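Local coordinates for putative cytoplasmic protein (Salmonella typhimurium LT2, PDB 2Q02), which is of unknown function but folds as a xylose isomerase-like TIM barrel with a bound zinc ion and may act as a metal-dependent isomerase, at residues A[8-12]-A[238-244]; A[100-106]-A[134-139]; A[122-126]-A[160-165]; A[166-171]-A[192-198]. All coordinates share one frame; numbering follows the deposited sequence.

Contact 1 (A[8-12]-A[238-244]); sequences RFCIN and YRGIYAF
Phe9, Cys10 and Ile11 pair in parallel with Tyr242, Ala243 and Phe244, the first and last strands of a TIM barrel closing the eight-stranded sheet on itself. The axes of 9-12 and 242-244 approach to 4.5 Å with their directions 29° apart. Backbone bonds alternate across the seam: Tyr242 N gives to Arg8 O, Cys10 N to Tyr242 O, Phe244 N to Cys10 O and Asn12 N to Phe244 O. Cys10 and Ala243 face the barrel interior, where Cys10 CB lies 3.6 Å from Ala243 CB and 3.5 Å from Ile241 CG2. The side chains of Phe9, Ile11, Tyr242 and Phe244 take the other face, where helix 256-271 packs on Phe9, Ile11 and Phe244. There Phe9 CD1 comes within 3.7 Å of Phe244 CE2; the two ring planes are 21° from parallel but slid apart, with little overlap. Phe9 CD1 also rests 3.7 Å from Tyr242 CB. At the end of strand 9-12, Asn12 OD1 accepts from Lys14 N and Arg39 NH1, close to the zinc ligand Glu245. At the N-terminal end of the seam Arg8 spans the 238-240 turn. Its chain is extended as far as CD and then bends (chi3 62°), bringing the guanidinium against the turn, with Arg239 CA over one face, toward its rim. Glu234 binds this group too, in a salt bridge with Arg8 NH2, and accepts from Tyr242 OH. The grip on the turn is side-on: Gly240 O, lying in the guanidinium plane, receives Arg8 NE at 2.9 Å and Arg8 NH2 at 3.0 Å.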
# COMPACT_ATOMS: atom_id res chain seq x y z
N ARG A 8 -4.95 14.43 -1.90
CA ARG A 8 -5.09 13.15 -1.19
C ARG A 8 -4.67 11.94 -2.02
O ARG A 8 -4.68 10.84 -1.50
CB ARG A 8 -6.54 12.91 -0.75
CG ARG A 8 -7.03 13.85 0.33
CD ARG A 8 -8.52 13.66 0.60
NE ARG A 8 -8.81 12.32 1.09
CZ ARG A 8 -10.03 11.79 1.22
NH1 ARG A 8 -11.11 12.49 0.91
NH2 ARG A 8 -10.17 10.54 1.65
N PHE A 9 -4.34 12.12 -3.29
CA PHE A 9 -3.91 10.98 -4.12
C PHE A 9 -2.40 10.78 -4.05
O PHE A 9 -1.63 11.74 -3.95
CB PHE A 9 -4.40 11.12 -5.57
CG PHE A 9 -5.88 10.88 -5.72
CD1 PHE A 9 -6.43 9.63 -5.46
CD2 PHE A 9 -6.73 11.91 -6.13
CE1 PHE A 9 -7.79 9.39 -5.57
CE2 PHE A 9 -8.12 11.68 -6.26
CZ PHE A 9 -8.65 10.41 -5.97
N CYS A 10 -1.98 9.51 -4.10
CA CYS A 10 -0.56 9.12 -3.98
C CYS A 10 -0.23 8.14 -5.09
O CYS A 10 -1.04 7.28 -5.44
CB CYS A 10 -0.31 8.44 -2.61
SG CYS A 10 1.37 7.86 -2.26
N ILE A 11 0.94 8.28 -5.68
CA ILE A 11 1.32 7.36 -6.73
C ILE A 11 2.36 6.39 -6.19
O ILE A 11 3.48 6.79 -5.81
CB ILE A 11 1.85 8.09 -7.98
CG1 ILE A 11 0.95 9.29 -8.36
CG2 ILE A 11 2.00 7.10 -9.15
CD1 ILE A 11 -0.51 8.95 -8.58
N ASN A 12 1.99 5.12 -6.16
CA ASN A 12 2.91 4.07 -5.79
C ASN A 12 3.88 3.79 -6.97
O ASN A 12 3.47 3.73 -8.15
CB ASN A 12 2.12 2.81 -5.37
CG ASN A 12 2.99 1.76 -4.70
OD1 ASN A 12 3.96 1.30 -5.30
ND2 ASN A 12 2.62 1.36 -3.48
N TYR A 238 -13.79 8.69 5.84
CA TYR A 238 -12.34 8.60 5.56
C TYR A 238 -11.84 9.86 4.85
O TYR A 238 -12.35 10.19 3.78
CB TYR A 238 -12.03 7.38 4.69
CG TYR A 238 -10.55 7.17 4.39
CD1 TYR A 238 -9.68 6.74 5.39
CD2 TYR A 238 -10.04 7.34 3.11
CE1 TYR A 238 -8.31 6.50 5.11
CE2 TYR A 238 -8.68 7.10 2.83
CZ TYR A 238 -7.82 6.69 3.83
OH TYR A 238 -6.49 6.48 3.56
N ARG A 239 -10.84 10.51 5.44
CA ARG A 239 -10.17 11.67 4.85
C ARG A 239 -8.70 11.41 4.55
O ARG A 239 -7.93 12.35 4.38
CB ARG A 239 -10.25 12.87 5.81
CG ARG A 239 -11.66 13.36 6.07
CD ARG A 239 -12.23 14.08 4.83
NE ARG A 239 -13.69 14.12 4.88
CZ ARG A 239 -14.52 13.26 4.27
NH1 ARG A 239 -14.05 12.26 3.53
NH2 ARG A 239 -15.84 13.41 4.41
N GLY A 240 -8.31 10.13 4.49
CA GLY A 240 -6.91 9.74 4.33
C GLY A 240 -6.50 9.62 2.89
O GLY A 240 -7.20 10.06 2.01
N ILE A 241 -5.36 9.01 2.65
CA ILE A 241 -4.74 8.99 1.32
C ILE A 241 -5.20 7.77 0.49
O ILE A 241 -5.33 6.64 1.01
CB ILE A 241 -3.19 9.00 1.45
CG1 ILE A 241 -2.72 10.30 2.14
CG2 ILE A 241 -2.53 8.83 0.09
CD1 ILE A 241 -1.26 10.32 2.56
N TYR A 242 -5.46 8.03 -0.78
CA TYR A 242 -5.67 6.99 -1.76
C TYR A 242 -4.42 6.94 -2.64
O TYR A 242 -4.03 7.93 -3.26
CB TYR A 242 -6.90 7.31 -2.62
CG TYR A 242 -8.23 7.26 -1.87
CD1 TYR A 242 -8.79 6.03 -1.51
CD2 TYR A 242 -8.93 8.44 -1.53
CE1 TYR A 242 -9.99 5.97 -0.84
CE2 TYR A 242 -10.15 8.38 -0.86
CZ TYR A 242 -10.66 7.13 -0.51
OH TYR A 242 -11.86 7.02 0.15
N ALA A 243 -3.81 5.76 -2.68
CA ALA A 243 -2.58 5.50 -3.43
C ALA A 243 -2.87 4.44 -4.45
O ALA A 243 -3.44 3.42 -4.11
CB ALA A 243 -1.47 5.01 -2.49
N PHE A 244 -2.46 4.69 -5.69
CA PHE A 244 -2.66 3.78 -6.80
C PHE A 244 -1.50 2.78 -6.85
O PHE A 244 -0.34 3.19 -6.90
CB PHE A 244 -2.78 4.56 -8.13
CG PHE A 244 -4.07 5.32 -8.26
CD1 PHE A 244 -5.27 4.65 -8.49
CD2 PHE A 244 -4.10 6.70 -8.12
CE1 PHE A 244 -6.47 5.35 -8.60
CE2 PHE A 244 -5.31 7.42 -8.25
CZ PHE A 244 -6.49 6.74 -8.47

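Contact 2 (A[100-106]-A[134-139]); sequences RALVLCP and IQGLVE. With ZN (zinc ion), chain E.
Glu139 lies against Val103 and reaches the zinc ion from the end of strand 135-138. Its OE2 binds the zinc ion at 2.1 Å, while Glu139 OE1 stays 3.2 Å from the metal and 3.7 Å from Val103 CG1. With CG anti to the backbone N (chi1 177°) and the chain extended beyond it, the carboxylate is carried well clear of the strand backbone. Asp170, His197 and Glu245 complete the protein ligands of the metal. The backbone of Glu139 is fixed in turn by the segment 100-106: Glu139 N gives a nearly straight bond to Leu104 O (2.9 Å, 177° at the hydrogen), and Pro106 CD packs 3.1 Å from Glu139 O. Behind it the parallel pairing continues with Leu104 N to Leu137 O, Leu137 N to Leu102 O, Leu102 N to Gln135 O and Gln135 N to Arg100 O. Leu137 shares the inward face with Ala101 and Val103; its CD1 lies 4.0 Å from Ala101 CB. Opposite, Leu104 CD1 approaches Val138 CG2, and Ile134 CG2 sits 3.5 Å from Leu102 N. At the far end from the metal, Gln135 crosses the aliphatic part of Arg100 at a slant, Gln135 OE1 3.7 Å from Arg100 CG, with the amide and guanidinium planes 43° apart. The two strands belong to a beta-alpha-beta unit whose connecting helix is 115-130. Strand 66-73 continues the sheet beside 101-104, strand 166-170 does so beside 135-138, and helix 81-97 covers Leu102 and Ile134 from outside.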
# COMPACT_ATOMS: atom_id res chain seq x y z
N ARG A 100 7.42 8.44 5.78
CA ARG A 100 6.60 8.55 6.97
C ARG A 100 6.32 7.18 7.59
O ARG A 100 6.30 7.02 8.81
CB ARG A 100 5.26 9.19 6.56
CG ARG A 100 4.30 9.47 7.70
CD ARG A 100 3.23 10.50 7.26
NE ARG A 100 1.95 9.89 6.87
CZ ARG A 100 1.02 10.48 6.12
NH1 ARG A 100 1.19 11.70 5.62
NH2 ARG A 100 -0.10 9.84 5.86
N ALA A 101 6.08 6.20 6.73
CA ALA A 101 5.60 4.91 7.17
C ALA A 101 6.33 3.77 6.44
O ALA A 101 6.89 3.96 5.33
CB ALA A 101 4.08 4.81 6.93
N LEU A 102 6.33 2.60 7.08
CA LEU A 102 6.77 1.37 6.43
C LEU A 102 5.63 0.36 6.53
O LEU A 102 4.97 0.20 7.58
CB LEU A 102 8.06 0.84 7.06
CG LEU A 102 8.61 -0.55 6.70
CD1 LEU A 102 9.08 -0.60 5.27
CD2 LEU A 102 9.74 -0.91 7.62
N VAL A 103 5.41 -0.33 5.40
CA VAL A 103 4.32 -1.29 5.28
C VAL A 103 4.74 -2.68 5.74
O VAL A 103 5.83 -3.15 5.42
CB VAL A 103 3.83 -1.38 3.82
CG1 VAL A 103 2.77 -2.46 3.67
CG2 VAL A 103 3.30 -0.05 3.34
N LEU A 104 3.83 -3.34 6.45
CA LEU A 104 4.06 -4.69 7.00
C LEU A 104 3.06 -5.70 6.40
O LEU A 104 1.84 -5.48 6.42
CB LEU A 104 3.90 -4.67 8.52
CG LEU A 104 4.86 -3.76 9.28
CD1 LEU A 104 4.34 -3.45 10.66
CD2 LEU A 104 6.25 -4.37 9.39
N CYS A 105 3.58 -6.79 5.84
CA CYS A 105 2.75 -7.80 5.21
C CYS A 105 2.87 -9.13 5.92
O CYS A 105 3.99 -9.56 6.23
CB CYS A 105 3.18 -8.01 3.75
SG CYS A 105 2.73 -6.64 2.66
N PRO A 106 1.72 -9.82 6.11
CA PRO A 106 1.69 -11.07 6.87
C PRO A 106 2.19 -12.24 6.07
O PRO A 106 2.18 -12.19 4.85
CB PRO A 106 0.19 -11.28 7.15
CG PRO A 106 -0.48 -10.70 5.91
CD PRO A 106 0.39 -9.49 5.55
N ILE A 134 9.25 5.88 12.77
CA ILE A 134 8.51 5.50 11.57
C ILE A 134 7.17 4.91 12.00
O ILE A 134 7.09 4.18 12.99
CB ILE A 134 9.30 4.49 10.69
CG1 ILE A 134 10.65 5.08 10.25
CG2 ILE A 134 8.46 4.03 9.48
CD1 ILE A 134 10.57 6.35 9.39
N GLN A 135 6.12 5.25 11.25
CA GLN A 135 4.78 4.68 11.46
C GLN A 135 4.69 3.33 10.79
O GLN A 135 5.33 3.07 9.77
CB GLN A 135 3.68 5.58 10.91
CG GLN A 135 3.51 6.92 11.67
CD GLN A 135 2.68 7.96 10.91
OE1 GLN A 135 2.01 7.65 9.91
NE2 GLN A 135 2.74 9.19 11.37
N GLY A 136 3.88 2.46 11.36
CA GLY A 136 3.66 1.14 10.79
C GLY A 136 2.28 1.00 10.18
O GLY A 136 1.27 1.43 10.76
N LEU A 137 2.25 0.40 9.00
CA LEU A 137 1.00 0.10 8.33
C LEU A 137 0.90 -1.43 8.09
O LEU A 137 1.70 -2.01 7.33
CB LEU A 137 0.92 0.86 7.00
CG LEU A 137 0.66 2.36 7.07
CD1 LEU A 137 0.74 2.96 5.69
CD2 LEU A 137 -0.70 2.63 7.72
N VAL A 138 -0.06 -2.07 8.77
CA VAL A 138 -0.30 -3.50 8.61
C VAL A 138 -1.27 -3.71 7.47
O VAL A 138 -2.41 -3.23 7.52
CB VAL A 138 -0.90 -4.09 9.88
CG1 VAL A 138 -1.32 -5.52 9.65
CG2 VAL A 138 0.10 -3.98 11.06
N GLU A 139 -0.82 -4.40 6.43
CA GLU A 139 -1.67 -4.66 5.25
C GLU A 139 -2.09 -6.12 5.20
O GLU A 139 -1.28 -6.97 4.83
CB GLU A 139 -0.91 -4.37 3.97
CG GLU A 139 -1.70 -4.70 2.70
CD GLU A 139 -1.13 -4.04 1.46
OE1 GLU A 139 0.08 -3.72 1.48
OE2 GLU A 139 -1.88 -3.85 0.48
ZN ZN E . -1.31 -2.90 -1.32

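Contact 3 (A[122-126]-A[160-165]); sequences IKRLS and EAGSPF
Ser126 OG sits in a short relay, 2.8 Å from Ser163 OG, which donates to it, and 2.8 Å from Ile122 O, to which it donates in turn. The same Ile122 O accepts the helical bond from Ser126 N, and these two donors of Ser126 arrive from opposite faces of the carbonyl plane. Ser163 OG is also an acceptor: Phe165 N reaches it at 2.9 Å, forming an ST turn that bends the chain toward strand 166-170. With OG anti to the backbone N (chi1 162°), Ser163 can serve both the turn and the helix. The Phe165 ring lies across Ser126, whose OG stands 3.5 Å above the ring plane and over its centre. Nearby, Leu125 O comes within 3.7 Å of Phe165 CZ, and Leu125 CB meets Phe165 CE2. The apolar side of the contact is centred on Ile122 CG2, which is 3.6 Å from both Ala161 CB and Ser163 CB. Lys123 lays its chain along the end of helix 151-161, Lys123 CG being 3.5 Å from Ala161 O. Gly162, with positive phi (64°), ends that helix in a Schellman motif, just before the ST turn at Ser163. Farther in, Ile158 packs on Ile122 and Phe165, Leu104 of strand 101-104 touches Leu125 and Phe165, and the ring of Phe129 meets that of Phe165. The arrangement joins neighbouring outer helices of the alpha/beta barrel, 115-130 and the C-terminal end of 151-161, beside the loop that returns the chain to the central sheet.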
# COMPACT_ATOMS: atom_id res chain seq x y z
N ILE A 122 3.53 -7.52 16.51
CA ILE A 122 3.12 -6.13 16.44
C ILE A 122 3.75 -5.36 17.60
O ILE A 122 4.25 -4.24 17.39
CB ILE A 122 1.59 -5.94 16.40
CG1 ILE A 122 1.02 -6.46 15.08
CG2 ILE A 122 1.20 -4.47 16.53
CD1 ILE A 122 -0.49 -6.63 15.12
N LYS A 123 3.73 -5.93 18.81
CA LYS A 123 4.34 -5.28 19.99
C LYS A 123 5.81 -5.00 19.77
O LYS A 123 6.27 -3.88 19.99
CB LYS A 123 4.19 -6.13 21.27
CG LYS A 123 2.78 -6.12 21.91
CD LYS A 123 2.70 -7.06 23.13
CE LYS A 123 1.37 -6.93 23.91
NZ LYS A 123 0.98 -8.16 24.70
N ARG A 124 6.55 -6.03 19.37
CA ARG A 124 8.00 -5.92 19.13
C ARG A 124 8.33 -4.92 18.02
O ARG A 124 9.26 -4.12 18.14
CB ARG A 124 8.58 -7.29 18.76
CG ARG A 124 10.09 -7.21 18.46
CD ARG A 124 10.79 -8.56 18.41
NE ARG A 124 12.24 -8.39 18.37
CZ ARG A 124 13.12 -9.31 17.98
NH1 ARG A 124 12.71 -10.51 17.54
NH2 ARG A 124 14.42 -9.02 17.98
N LEU A 125 7.58 -5.00 16.93
CA LEU A 125 7.78 -4.08 15.82
C LEU A 125 7.37 -2.67 16.18
O LEU A 125 7.94 -1.74 15.65
CB LEU A 125 7.02 -4.54 14.56
CG LEU A 125 7.59 -5.78 13.84
CD1 LEU A 125 6.56 -6.38 12.91
CD2 LEU A 125 8.85 -5.46 13.08
N SER A 126 6.38 -2.49 17.04
CA SER A 126 5.97 -1.14 17.44
C SER A 126 7.10 -0.44 18.20
O SER A 126 7.48 0.70 17.90
CB SER A 126 4.67 -1.16 18.24
OG SER A 126 3.61 -1.50 17.35
N GLU A 160 -5.04 -4.96 20.79
CA GLU A 160 -4.60 -5.87 21.84
C GLU A 160 -3.10 -5.70 22.13
O GLU A 160 -2.66 -5.81 23.28
CB GLU A 160 -4.89 -7.28 21.38
CG GLU A 160 -4.72 -8.33 22.41
CD GLU A 160 -5.01 -9.67 21.81
OE1 GLU A 160 -6.03 -9.79 21.07
OE2 GLU A 160 -4.21 -10.60 22.08
N ALA A 161 -2.34 -5.41 21.08
CA ALA A 161 -0.92 -5.11 21.17
C ALA A 161 -0.61 -3.73 21.80
O ALA A 161 0.54 -3.46 22.18
CB ALA A 161 -0.29 -5.19 19.78
N GLY A 162 -1.63 -2.88 21.93
CA GLY A 162 -1.46 -1.52 22.43
C GLY A 162 -0.58 -0.67 21.51
O GLY A 162 0.19 0.18 21.97
N SER A 163 -0.72 -0.90 20.20
CA SER A 163 0.17 -0.32 19.20
C SER A 163 -0.43 0.91 18.54
O SER A 163 -1.64 0.99 18.34
CB SER A 163 0.45 -1.37 18.12
OG SER A 163 0.97 -0.80 16.92
N PRO A 164 0.41 1.87 18.15
CA PRO A 164 -0.06 3.00 17.33
C PRO A 164 -0.20 2.70 15.83
O PRO A 164 -0.62 3.58 15.07
CB PRO A 164 1.07 4.02 17.50
CG PRO A 164 2.30 3.16 17.63
CD PRO A 164 1.86 1.97 18.43
N PHE A 165 0.16 1.50 15.41
CA PHE A 165 0.04 1.09 14.02
C PHE A 165 -1.38 1.21 13.52
O PHE A 165 -2.33 1.23 14.31
CB PHE A 165 0.49 -0.37 13.80
CG PHE A 165 1.99 -0.58 13.83
CD1 PHE A 165 2.89 0.44 14.17
CD2 PHE A 165 2.51 -1.83 13.53
CE1 PHE A 165 4.26 0.21 14.20
CE2 PHE A 165 3.87 -2.07 13.55
CZ PHE A 165 4.76 -1.04 13.87

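Contact 4 (A[166-171]-A[192-198]); sequences KVLLDT and AIGLVHL. With ZN (zinc ion), chain E.
Leu168 and His197 pack tightly at the metal end of this parallel strand pair. Leu168 CD2 lies over the centre of the imidazole, 3.7 Å from the His197 ring centroid, in a CH-pi contact. His197 ND1 binds the zinc ion at 2.1 Å, and Asp170 OD2, on the neighbouring strand, binds it at 1.9 Å. Asp170 OD2 lies at the edge of the His197 ring, with carboxylate and ring planes 81° apart. Hydrogen bonds from outside probably help orient both ligands: Arg215 NH2 with Asp170 OD2, and Glu37 OE2 with His197 NE2. Thr171 N gives a bond to His197 O (2.9 Å), where Asp170 takes the N-cap position of helix 171-176, its OD1 making a weak bond to Phe172 N. Thr171 CG2 touches Leu198 CD2 at 3.5 Å. At the opposite end the side chains are looser and nearer solvent, though Val167 N still bonds almost straight to Ala192 O (3.0 Å, 178°). Exposed Lys166 touches through its aliphatic chain, Lys166 CB 3.5 Å from Ala192 O, while its ammonium end turns off from Ala192 and Gly194. A beta bulge between Val167 and Leu168 shifts the register by one residue; Val167 O accepts from Gly194 N before Leu169 N pairs with Leu195 O. In the barrel, strand 135-138 flanks 166-170 and strand 242-244 flanks 193-198. Helix 151-161 covers Val167 and Ile193, whereas helix 226-235 packs on Leu169, Val196 and Leu198.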
# COMPACT_ATOMS: atom_id res chain seq x y z
N LYS A 166 -1.49 1.33 12.19
CA LYS A 166 -2.79 1.39 11.52
C LYS A 166 -2.87 0.35 10.40
O LYS A 166 -1.88 -0.21 9.97
CB LYS A 166 -3.04 2.78 10.96
CG LYS A 166 -3.43 3.84 12.00
CD LYS A 166 -3.42 5.23 11.37
CE LYS A 166 -4.37 6.19 12.06
NZ LYS A 166 -3.78 6.94 13.20
N VAL A 167 -4.07 0.13 9.91
CA VAL A 167 -4.28 -0.84 8.86
C VAL A 167 -4.21 -0.16 7.49
O VAL A 167 -4.69 0.97 7.31
CB VAL A 167 -5.66 -1.57 9.04
CG1 VAL A 167 -6.16 -2.18 7.73
CG2 VAL A 167 -5.55 -2.64 10.12
N LEU A 168 -3.58 -0.87 6.54
CA LEU A 168 -3.53 -0.46 5.16
C LEU A 168 -4.60 -1.26 4.39
O LEU A 168 -4.50 -2.49 4.21
CB LEU A 168 -2.14 -0.75 4.61
CG LEU A 168 -1.78 -0.03 3.32
CD1 LEU A 168 -0.31 -0.35 2.94
CD2 LEU A 168 -2.78 -0.36 2.17
N LEU A 169 -5.65 -0.56 3.97
CA LEU A 169 -6.75 -1.19 3.28
C LEU A 169 -6.44 -1.20 1.77
O LEU A 169 -6.35 -0.17 1.12
CB LEU A 169 -8.05 -0.45 3.59
CG LEU A 169 -9.38 -1.17 3.37
CD1 LEU A 169 -10.49 -0.22 3.78
CD2 LEU A 169 -9.59 -1.64 1.93
N ASP A 170 -6.28 -2.39 1.22
CA ASP A 170 -6.02 -2.55 -0.19
C ASP A 170 -7.28 -3.15 -0.87
O ASP A 170 -7.74 -4.24 -0.51
CB ASP A 170 -4.82 -3.46 -0.30
CG ASP A 170 -4.32 -3.58 -1.69
OD1 ASP A 170 -5.14 -3.90 -2.56
OD2 ASP A 170 -3.11 -3.37 -1.88
N THR A 171 -7.86 -2.42 -1.84
CA THR A 171 -9.16 -2.82 -2.41
C THR A 171 -9.13 -4.22 -3.06
O THR A 171 -10.14 -4.92 -3.05
CB THR A 171 -9.68 -1.85 -3.46
OG1 THR A 171 -8.69 -1.71 -4.48
CG2 THR A 171 -10.00 -0.49 -2.82
N ALA A 192 -8.76 4.22 12.06
CA ALA A 192 -7.58 3.36 12.23
C ALA A 192 -7.13 2.70 10.93
O ALA A 192 -6.39 1.69 10.95
CB ALA A 192 -7.86 2.28 13.26
N ILE A 193 -7.62 3.25 9.82
CA ILE A 193 -7.17 2.89 8.48
C ILE A 193 -6.18 3.99 8.10
O ILE A 193 -6.58 5.15 7.95
CB ILE A 193 -8.36 2.86 7.48
CG1 ILE A 193 -9.25 1.64 7.73
CG2 ILE A 193 -7.86 2.82 6.02
CD1 ILE A 193 -10.57 1.73 6.99
N GLY A 194 -4.92 3.63 7.92
CA GLY A 194 -3.88 4.64 7.69
C GLY A 194 -3.61 4.99 6.24
O GLY A 194 -3.03 6.04 5.94
N LEU A 195 -4.00 4.08 5.34
CA LEU A 195 -3.81 4.29 3.92
C LEU A 195 -4.70 3.35 3.15
O LEU A 195 -5.10 2.31 3.67
CB LEU A 195 -2.36 4.03 3.57
CG LEU A 195 -1.91 4.16 2.13
CD1 LEU A 195 -2.03 5.57 1.70
CD2 LEU A 195 -0.44 3.70 2.02
N VAL A 196 -5.03 3.73 1.91
CA VAL A 196 -5.79 2.85 1.02
C VAL A 196 -5.04 2.67 -0.29
O VAL A 196 -4.51 3.64 -0.84
CB VAL A 196 -7.22 3.39 0.74
CG1 VAL A 196 -7.95 2.50 -0.22
CG2 VAL A 196 -8.02 3.51 2.06
N HIS A 197 -4.96 1.41 -0.74
CA HIS A 197 -4.32 1.03 -1.99
C HIS A 197 -5.41 0.65 -3.00
O HIS A 197 -6.25 -0.23 -2.73
CB HIS A 197 -3.38 -0.17 -1.81
CG HIS A 197 -2.00 0.18 -1.32
ND1 HIS A 197 -1.06 -0.78 -1.06
CD2 HIS A 197 -1.42 1.37 -1.04
CE1 HIS A 197 0.06 -0.20 -0.64
NE2 HIS A 197 -0.14 1.10 -0.62
N LEU A 198 -5.39 1.33 -4.15
CA LEU A 198 -6.38 1.16 -5.19
C LEU A 198 -5.68 0.55 -6.41
O LEU A 198 -4.49 0.82 -6.70
CB LEU A 198 -7.02 2.50 -5.59
CG LEU A 198 -7.71 3.39 -4.55
CD1 LEU A 198 -8.13 4.75 -5.18
CD2 LEU A 198 -8.90 2.68 -3.95
ZN ZN E . -1.31 -2.90 -1.32

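In the fold
Contacts 1, 2 and 4 are parallel strand pairs of one barrel, and contact 3 joins helices outside it. Contacts 2 and 4 meet at the same zinc ion: Glu139 OE2 and Asp170 OD2, both ligands, are 2.7 Å apart, and Val138 O lies 2.8 Å from Leu168 N between the adjacent strands. Contact 1, centred about 9 Å from contact 4, adjoins it through Ala243 N and Val196 O, 2.9 Å apart; its Asn12 side chain is about 6 Å from the zinc ion. Contact 3 is centred about 11 Å from contact 2, touching it through Phe165 on Leu104 and Gly136, with the Phe165 side chain about 10 Å from that of Glu139.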